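Local coordinates for putative metal resistance protein (Proteus mirabilis, PDB 6C29) that probably acts as a membrane-bound protein-disulfide reductase, whose periplasmic N-terminal tandem immunoglobulin-fold part, the piece in this chain, primes the isomerase ScsC, at residues T151-S159 / S170-W178; D221-F229 / Q239-G247. All coordinates share one frame; numbering follows the deposited sequence. Where two conformers were deposited one is given.

Contact 1: residues T151-S159 / S170-W178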
loop_
_atom_site.group_PDB
_atom_site.type_symbol
_atom_site.label_atom_id
_atom_site.label_comp_id
_atom_site.label_asym_id
_atom_site.label_seq_id
_atom_site.Cartn_x
_atom_site.Cartn_y
_atom_site.Cartn_z
ATOM N N THR A 151 2.574 3.195 -13.290
ATOM C CA THR A 151 3.313 4.457 -13.277
ATOM C C THR A 151 3.084 5.248 -14.561
ATOM O O THR A 151 3.740 6.246 -14.804
ATOM C CB THR A 151 4.822 4.214 -13.102
ATOM O OG1 THR A 151 5.248 3.276 -14.090
ATOM C CG2 THR A 151 5.109 3.690 -11.694
ATOM N N SER A 152 2.146 4.825 -15.373
ATOM C CA SER A 152 1.764 5.633 -16.524
ATOM C C SER A 152 0.264 5.595 -16.703
ATOM O O SER A 152 -0.435 4.764 -16.096
ATOM C CB SER A 152 2.461 5.172 -17.802
ATOM O OG SER A 152 2.071 3.864 -18.120
ATOM N N GLY A 153 -0.214 6.533 -17.505
ATOM C CA GLY A 153 -1.615 6.691 -17.796
ATOM C C GLY A 153 -2.331 7.572 -16.775
ATOM O O GLY A 153 -1.773 8.015 -15.753
ATOM N N LEU A 154 -3.598 7.780 -17.077
ATOM C CA LEU A 154 -4.550 8.591 -16.293
ATOM C C LEU A 154 -4.205 10.075 -16.243
ATOM O O LEU A 154 -5.084 10.893 -16.518
ATOM C CB LEU A 154 -4.721 8.059 -14.860
ATOM C CG LEU A 154 -5.917 8.707 -14.120
ATOM C CD1 LEU A 154 -7.213 8.500 -14.888
ATOM C CD2 LEU A 154 -6.022 8.208 -12.712
ATOM N N ILE A 155 -2.996 10.451 -15.830
ATOM C CA ILE A 155 -2.647 11.862 -15.783
ATOM C C ILE A 155 -1.576 12.208 -16.799
ATOM O O ILE A 155 -0.699 11.392 -17.106
ATOM C CB ILE A 155 -2.180 12.290 -14.394
ATOM C CG1 ILE A 155 -0.885 11.597 -14.015
ATOM C CG2 ILE A 155 -3.314 12.040 -13.346
ATOM C CD1 ILE A 155 -0.244 12.221 -12.881
ATOM N N SER A 156 -1.663 13.426 -17.318
ATOM C CA SER A 156 -0.679 13.917 -18.280
ATOM C C SER A 156 0.199 15.061 -17.757
ATOM O O SER A 156 1.209 15.396 -18.380
ATOM C CB SER A 156 -1.385 14.376 -19.555
ATOM O OG SER A 156 -2.407 15.287 -19.274
ATOM N N ALA A 157 -0.174 15.663 -16.635
ATOM C CA ALA A 157 0.631 16.711 -16.013
ATOM C C ALA A 157 0.296 16.835 -14.537
ATOM O O ALA A 157 -0.844 16.608 -14.126
ATOM C CB ALA A 157 0.437 18.040 -16.699
ATOM N N VAL A 158 1.318 17.188 -13.767
ATOM C CA VAL A 158 1.209 17.439 -12.343
ATOM C C VAL A 158 1.993 18.685 -11.982
ATOM O O VAL A 158 3.146 18.863 -12.431
ATOM C CB VAL A 158 1.766 16.254 -11.518
ATOM C CG1 VAL A 158 1.662 16.542 -10.043
ATOM C CG2 VAL A 158 1.060 15.005 -11.882
ATOM N N SER A 159 1.376 19.560 -11.198
ATOM C CA SER A 159 2.105 20.653 -10.585
ATOM C C SER A 159 1.679 20.755 -9.138
ATOM O O SER A 159 0.602 20.247 -8.725
ATOM C CB SER A 159 1.873 21.981 -11.310
ATOM O OG SER A 159 0.504 22.293 -11.347
ATOM N N SER A 170 -2.277 20.320 -8.822
ATOM C CA SER A 170 -3.066 20.491 -10.020
ATOM C C SER A 170 -2.724 19.340 -10.941
ATOM O O SER A 170 -1.558 19.153 -11.277
ATOM C CB SER A 170 -2.776 21.842 -10.669
ATOM O OG SER A 170 -3.235 21.876 -12.002
ATOM N N LEU A 171 -3.734 18.545 -11.288
ATOM C CA LEU A 171 -3.555 17.310 -12.040
ATOM C C LEU A 171 -4.404 17.344 -13.289
ATOM O O LEU A 171 -5.614 17.552 -13.224
ATOM C CB LEU A 171 -3.930 16.090 -11.191
ATOM C CG LEU A 171 -3.253 16.010 -9.826
ATOM C CD1 LEU A 171 -3.766 14.830 -9.034
ATOM C CD2 LEU A 171 -1.754 15.871 -9.977
ATOM N N GLN A 172 -3.780 17.092 -14.426
ATOM C CA GLN A 172 -4.484 17.074 -15.693
ATOM C C GLN A 172 -4.761 15.649 -16.130
ATOM O O GLN A 172 -3.847 14.823 -16.172
ATOM C CB GLN A 172 -3.684 17.781 -16.777
ATOM C CG GLN A 172 -4.418 17.786 -18.103
ATOM C CD GLN A 172 -3.617 18.451 -19.215
ATOM O OE1 GLN A 172 -2.438 18.144 -19.422
ATOM N NE2 GLN A 172 -4.268 19.336 -19.959
ATOM N N ARG A 173 -6.013 15.347 -16.441
ATOM C CA ARG A 173 -6.360 14.032 -16.935
ATOM C C ARG A 173 -5.848 13.875 -18.358
ATOM O O ARG A 173 -5.944 14.792 -19.147
ATOM C CB ARG A 173 -7.855 13.811 -16.874
ATOM C CG ARG A 173 -8.219 12.339 -17.059
ATOM C CD ARG A 173 -9.666 12.020 -16.763
ATOM N NE ARG A 173 -9.995 10.672 -17.241
ATOM C CZ ARG A 173 -10.634 9.744 -16.544
ATOM N NH1 ARG A 173 -11.028 9.980 -15.312
ATOM N NH2 ARG A 173 -10.870 8.558 -17.090
ATOM N N GLU A 174 -5.263 12.722 -18.679
ATOM C CA GLU A 174 -4.640 12.514 -19.998
ATOM C C GLU A 174 -5.671 12.555 -21.110
ATOM O O GLU A 174 -5.503 13.220 -22.140
ATOM C CB GLU A 174 -3.907 11.170 -20.026
ATOM C CG GLU A 174 -3.128 10.929 -21.329
ATOM C CD GLU A 174 -2.493 9.548 -21.432
ATOM O OE1 GLU A 174 -2.304 8.874 -20.397
ATOM O OE2 GLU A 174 -2.173 9.143 -22.571
ATOM N N GLN A 175 -6.736 11.808 -20.884
ATOM C CA GLN A 175 -7.846 11.677 -21.792
ATOM C C GLN A 175 -9.174 11.767 -21.036
ATOM O O GLN A 175 -9.349 11.138 -19.989
ATOM C CB GLN A 175 -7.772 10.350 -22.531
ATOM C CG GLN A 175 -8.725 10.309 -23.677
ATOM C CD GLN A 175 -8.755 8.972 -24.364
ATOM O OE1 GLN A 175 -7.796 8.192 -24.306
ATOM N NE2 GLN A 175 -9.875 8.689 -25.018
ATOM N N GLY A 176 -10.094 12.552 -21.564
ATOM C CA GLY A 176 -11.408 12.690 -20.970
ATOM C C GLY A 176 -11.437 13.567 -19.732
ATOM O O GLY A 176 -10.517 14.337 -19.458
ATOM N N ASP A 177 -12.546 13.458 -19.019
ATOM C CA ASP A 177 -12.819 14.243 -17.827
ATOM C C ASP A 177 -12.724 13.419 -16.567
ATOM O O ASP A 177 -12.919 12.206 -16.606
ATOM C CB ASP A 177 -14.224 14.826 -17.864
ATOM C CG ASP A 177 -14.388 15.937 -18.894
ATOM O OD1 ASP A 177 -13.365 16.379 -19.471
ATOM O OD2 ASP A 177 -15.550 16.384 -19.077
ATOM N N TRP A 178 -12.469 14.086 -15.443
ATOM C CA TRP A 178 -12.529 13.417 -14.152
ATOM C C TRP A 178 -13.966 13.074 -13.791
ATOM O O TRP A 178 -14.864 13.888 -14.033
ATOM C CB TRP A 178 -11.902 14.294 -13.087
ATOM C CG TRP A 178 -10.451 14.530 -13.267
ATOM C CD1 TRP A 178 -9.861 15.673 -13.754
ATOM C CD2 TRP A 178 -9.386 13.638 -12.955
ATOM N NE1 TRP A 178 -8.511 15.547 -13.746
ATOM C CE2 TRP A 178 -8.186 14.301 -13.269
ATOM C CE3 TRP A 178 -9.326 12.340 -12.443
ATOM C CZ2 TRP A 178 -6.947 13.712 -13.091
ATOM C CZ3 TRP A 178 -8.102 11.756 -12.265
ATOM C CH2 TRP A 178 -6.926 12.426 -12.590
HETATM O O HOH W 1 -7.036 9.441 -18.918
HETATM O O HOH W 2 -4.844 7.295 -19.535
#
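Antiparallel pairing joins Ile155-Ser159 to Ser170-Arg173 at the open end of the hairpin formed by strands 155-163 and 166-173, at the border of a four-stranded sheet in the second immunoglobulin-fold domain. The short strand axes run at 173° to each other, 4.9 Å apart. Ser159 and Ser170 form a hydrogen-bonded pair, while Val158 and Leu171 form a non-hydrogen-bonded one whose side chains lie side by side; Leu171 CD2 sits against both methyls of Val158, tightly at CG1 (3.5 Å). Near Ser156 the chain turns a corner, yet Ser156 N still donates to Gln172 O (2.8 Å). Ser156 OG, set between backbone N and carbonyl carbon (chi1 53°), donates to Gln172 OE1 from above the amide plane at 2.9 Å. Before the corner, Glu174 N donates to Leu154 O at 2.8 Å, again from above the carbonyl plane, and one water accepts from Leu154 N and donates to Glu174 OE1. Leu154 CD1 lies over the centre of the Arg173 guanidinium, 4.0 Å from CZ, while Ile155 CG2 meets the Trp178 ring at its edge, 3.7 Å from CH2. Arg173 NE donates in the guanidinium plane to Gln175 O, and NH1 and NH2 form salt bridges with Asp233 and Asp234; with the methyl over one face, these limit the rotation of the group and probably stabilise its charge beside apolar carbon.

Contact 2: residues D221-F229 / Q239-G247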
loop_
_atom_site.group_PDB
_atom_site.type_symbol
_atom_site.label_atom_id
_atom_site.label_comp_id
_atom_site.label_asym_id
_atom_site.label_seq_id
_atom_site.Cartn_x
_atom_site.Cartn_y
_atom_site.Cartn_z
ATOM N N ASP A 221 8.708 24.014 6.148
ATOM C CA ASP A 221 8.743 24.008 4.690
ATOM C C ASP A 221 9.064 22.617 4.168
ATOM O O ASP A 221 10.108 22.052 4.488
ATOM C CB ASP A 221 9.779 25.005 4.166
ATOM C CG ASP A 221 9.570 25.351 2.702
ATOM O OD1 ASP A 221 8.754 24.682 2.034
ATOM O OD2 ASP A 221 10.229 26.292 2.214
ATOM N N ILE A 222 8.144 22.057 3.390
ATOM C CA ILE A 222 8.375 20.764 2.754
ATOM C C ILE A 222 8.610 20.891 1.244
ATOM O O ILE A 222 8.653 19.883 0.545
ATOM C CB ILE A 222 7.199 19.801 2.988
ATOM C CG1 ILE A 222 5.888 20.424 2.494
ATOM C CG2 ILE A 222 7.147 19.414 4.457
ATOM C CD1 ILE A 222 4.682 19.477 2.523
ATOM N N THR A 223 8.765 22.113 0.745
ATOM C CA THR A 223 9.101 22.317 -0.660
ATOM C C THR A 223 10.365 21.536 -0.986
ATOM O O THR A 223 11.308 21.560 -0.196
ATOM C CB THR A 223 9.286 23.816 -0.981
ATOM O OG1 THR A 223 8.031 24.494 -0.790
ATOM C CG2 THR A 223 9.715 24.010 -2.400
ATOM N N GLY A 224 10.381 20.826 -2.115
ATOM C CA GLY A 224 11.551 20.036 -2.493
ATOM C C GLY A 224 11.529 18.598 -1.997
ATOM O O GLY A 224 12.346 17.799 -2.427
ATOM N N LYS A 225 10.630 18.281 -1.057
ATOM C CA LYS A 225 10.461 16.908 -0.570
ATOM C C LYS A 225 9.674 16.070 -1.580
ATOM O O LYS A 225 9.053 16.603 -2.507
ATOM C CB LYS A 225 9.718 16.896 0.776
ATOM C CG LYS A 225 10.357 17.710 1.883
ATOM C CD LYS A 225 11.635 17.158 2.480
ATOM C CE LYS A 225 12.009 18.054 3.673
ATOM N NZ LYS A 225 13.112 17.567 4.540
ATOM N N ALA A 226 9.665 14.751 -1.392
ATOM C CA ALA A 226 9.016 13.858 -2.346
ATOM C C ALA A 226 7.511 14.047 -2.340
ATOM O O ALA A 226 6.885 14.165 -1.270
ATOM C CB ALA A 226 9.363 12.415 -2.046
ATOM N N LEU A 227 6.948 14.123 -3.542
ATOM C CA LEU A 227 5.511 14.111 -3.756
ATOM C C LEU A 227 5.173 12.766 -4.375
ATOM O O LEU A 227 5.384 12.519 -5.554
ATOM C CB LEU A 227 5.068 15.264 -4.659
ATOM C CG LEU A 227 3.574 15.296 -5.002
ATOM C CD1 LEU A 227 2.698 15.405 -3.763
ATOM C CD2 LEU A 227 3.289 16.425 -5.934
ATOM N N SER A 228 4.598 11.910 -3.558
ATOM C CA SER A 228 4.249 10.541 -3.947
ATOM C C SER A 228 2.803 10.334 -3.578
ATOM O O SER A 228 2.381 10.633 -2.435
ATOM C CB SER A 228 5.141 9.528 -3.219
ATOM O OG SER A 228 4.697 8.189 -3.408
ATOM N N PHE A 229 2.013 9.843 -4.537
ATOM C CA PHE A 229 0.611 9.593 -4.293
ATOM C C PHE A 229 0.077 8.645 -5.347
ATOM O O PHE A 229 0.688 8.437 -6.388
ATOM C CB PHE A 229 -0.197 10.907 -4.237
ATOM C CG PHE A 229 -0.185 11.707 -5.497
ATOM C CD1 PHE A 229 -1.114 11.500 -6.492
ATOM C CD2 PHE A 229 0.730 12.725 -5.646
ATOM C CE1 PHE A 229 -1.116 12.279 -7.640
ATOM C CE2 PHE A 229 0.726 13.524 -6.792
ATOM C CZ PHE A 229 -0.192 13.302 -7.777
ATOM N N GLN A 239 0.191 5.651 -9.878
ATOM C CA GLN A 239 1.220 6.099 -8.961
ATOM C C GLN A 239 1.989 7.256 -9.573
ATOM O O GLN A 239 2.492 7.142 -10.700
ATOM C CB GLN A 239 2.151 4.924 -8.662
ATOM C CG GLN A 239 3.410 5.311 -7.934
ATOM C CD GLN A 239 3.169 5.740 -6.506
ATOM O OE1 GLN A 239 2.385 5.145 -5.782
ATOM N NE2 GLN A 239 3.851 6.800 -6.092
ATOM N N VAL A 240 2.050 8.364 -8.844
ATOM C CA VAL A 240 2.786 9.550 -9.246
ATOM C C VAL A 240 3.965 9.751 -8.313
ATOM O O VAL A 240 3.829 9.683 -7.080
ATOM C CB VAL A 240 1.885 10.768 -9.198
ATOM C CG1 VAL A 240 2.663 12.002 -9.584
ATOM C CG2 VAL A 240 0.718 10.603 -10.120
ATOM N N ASN A 241 5.129 9.992 -8.914
ATOM C CA ASN A 241 6.340 10.346 -8.190
ATOM C C ASN A 241 6.891 11.641 -8.745
ATOM O O ASN A 241 7.275 11.745 -9.919
ATOM C CB ASN A 241 7.385 9.250 -8.265
ATOM C CG ASN A 241 6.989 8.018 -7.483
ATOM O OD1 ASN A 241 7.127 7.958 -6.256
ATOM N ND2 ASN A 241 6.461 7.059 -8.182
ATOM N N ASP A 242 6.827 12.663 -7.902
ATOM C CA ASP A 242 7.201 13.993 -8.279
ATOM C C ASP A 242 7.845 14.685 -7.090
ATOM O O ASP A 242 8.301 14.019 -6.168
ATOM C CB ASP A 242 5.982 14.729 -8.787
ATOM C CG ASP A 242 6.329 15.794 -9.827
ATOM O OD1 ASP A 242 6.366 15.469 -11.039
ATOM O OD2 ASP A 242 6.568 16.958 -9.437
ATOM N N THR A 243 7.928 16.017 -7.145
ATOM C CA THR A 243 8.577 16.807 -6.092
ATOM C C THR A 243 7.654 17.936 -5.679
ATOM O O THR A 243 7.069 18.561 -6.535
ATOM C CB THR A 243 9.908 17.380 -6.592
ATOM O OG1 THR A 243 10.736 16.303 -7.028
ATOM C CG2 THR A 243 10.639 18.185 -5.514
ATOM N N ILE A 244 7.507 18.164 -4.376
ATOM C CA ILE A 244 6.672 19.263 -3.866
ATOM C C ILE A 244 7.215 20.581 -4.312
ATOM O O ILE A 244 8.355 20.929 -4.002
ATOM C CB ILE A 244 6.580 19.227 -2.349
ATOM C CG1 ILE A 244 5.937 17.910 -1.926
ATOM C CG2 ILE A 244 5.767 20.390 -1.815
ATOM C CD1 ILE A 244 5.754 17.697 -0.438
ATOM N N GLY A 245 6.400 21.310 -5.058
ATOM C CA GLY A 245 6.812 22.629 -5.514
ATOM C C GLY A 245 7.134 22.656 -6.985
ATOM O O GLY A 245 7.240 23.713 -7.598
ATOM N N GLN A 246 7.311 21.480 -7.561
ATOM C CA GLN A 246 7.587 21.389 -8.980
ATOM C C GLN A 246 6.385 21.853 -9.798
ATOM O O GLN A 246 5.275 21.319 -9.661
ATOM C CB GLN A 246 7.961 19.966 -9.353
ATOM C CG GLN A 246 8.345 19.787 -10.800
ATOM C CD GLN A 246 9.786 20.085 -11.061
ATOM O OE1 GLN A 246 10.106 20.910 -11.916
ATOM N NE2 GLN A 246 10.675 19.404 -10.341
ATOM N N GLY A 247 6.622 22.831 -10.668
ATOM C CA GLY A 247 5.571 23.428 -11.477
ATOM C C GLY A 247 5.026 24.704 -10.867
ATOM O O GLY A 247 4.479 24.695 -9.755
#
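The hairpin of strands 226-233 and 236-243, part of a three-stranded antiparallel sheet in the second immunoglobulin-fold domain, is joined here at its open end, where each strand runs into or out of a type II turn. Leu227 with Asp242 and Phe229 with Val240 are hydrogen-bonded pairs, and Ser228 with Asn241 is the non-hydrogen-bonded pair between them. Val240 N donates to Phe229 O at 2.8 Å, almost straight at the hydrogen (179°).

On the face of Leu227, Phe229 and Val240, which packs against strands 155-163 and 166-173, Val240 lies beside Phe229, with CB 3.7 Å from the ring centroid and 18° off its normal, a CH-pi contact. Placing CG between backbone N and carbonyl carbon (chi1 62°) folds the phenyl back over the neighbouring strand, so that CG1 and CG2 of Val240 both lie above rim atoms of the same face, CG1 by CZ and CE2, CG2 by CE1. Leu227 CG lies at the ring edge, in plane. On the other face, Gln239 NE2 donates to Ser228 OG with the oxygen near the amide plane; the bend at chi2 brings the amide back to this strand. Ser228 OG is also hydrogen-bonded to Asp186, and Gln239 OE1 to Arg47.

Past the paired strands, the turns Ile222-Lys225 and Thr243-Gln246 are stitched together by Gly224 N to Ile244 O (2.8 Å) and Ile244 N to Lys225 O (2.9 Å). The Ile244 side chain points toward 221-229: its CG1 packs on Leu227 CB at 3.9 Å, and Leu167 and Tyr193 add to its surroundings. Asp221 OD1 accepts from Thr223 N, an Asx turn, and also from Thr223 OG1 on its syn lone pair. At the far tip of Ile244, CD1 rests 3.6 Å from Ile222 CD1.

From the N terminus the chain passes through the first domain before reaching contact 1, which closes the hairpin between 151-159 and 170-178. Contact 2 closes a later hairpin, 221-229 with 239-247, near the end of the modelled chain. The two loops follow in series, neither nested nor crossing, with centres about 16 Å apart. Contact 1 belongs to the four-stranded sheet and contact 2 to the three-stranded one, and their inner side chains meet: Leu171 CD2 lies 3.7 Å from Phe229 CZ, while Ile155 CD1 comes unusually close to Val240 CG2, at 3.3 Å. The Leu171-Phe229 packing ties together the two sheets of the second immunoglobulin-fold domain.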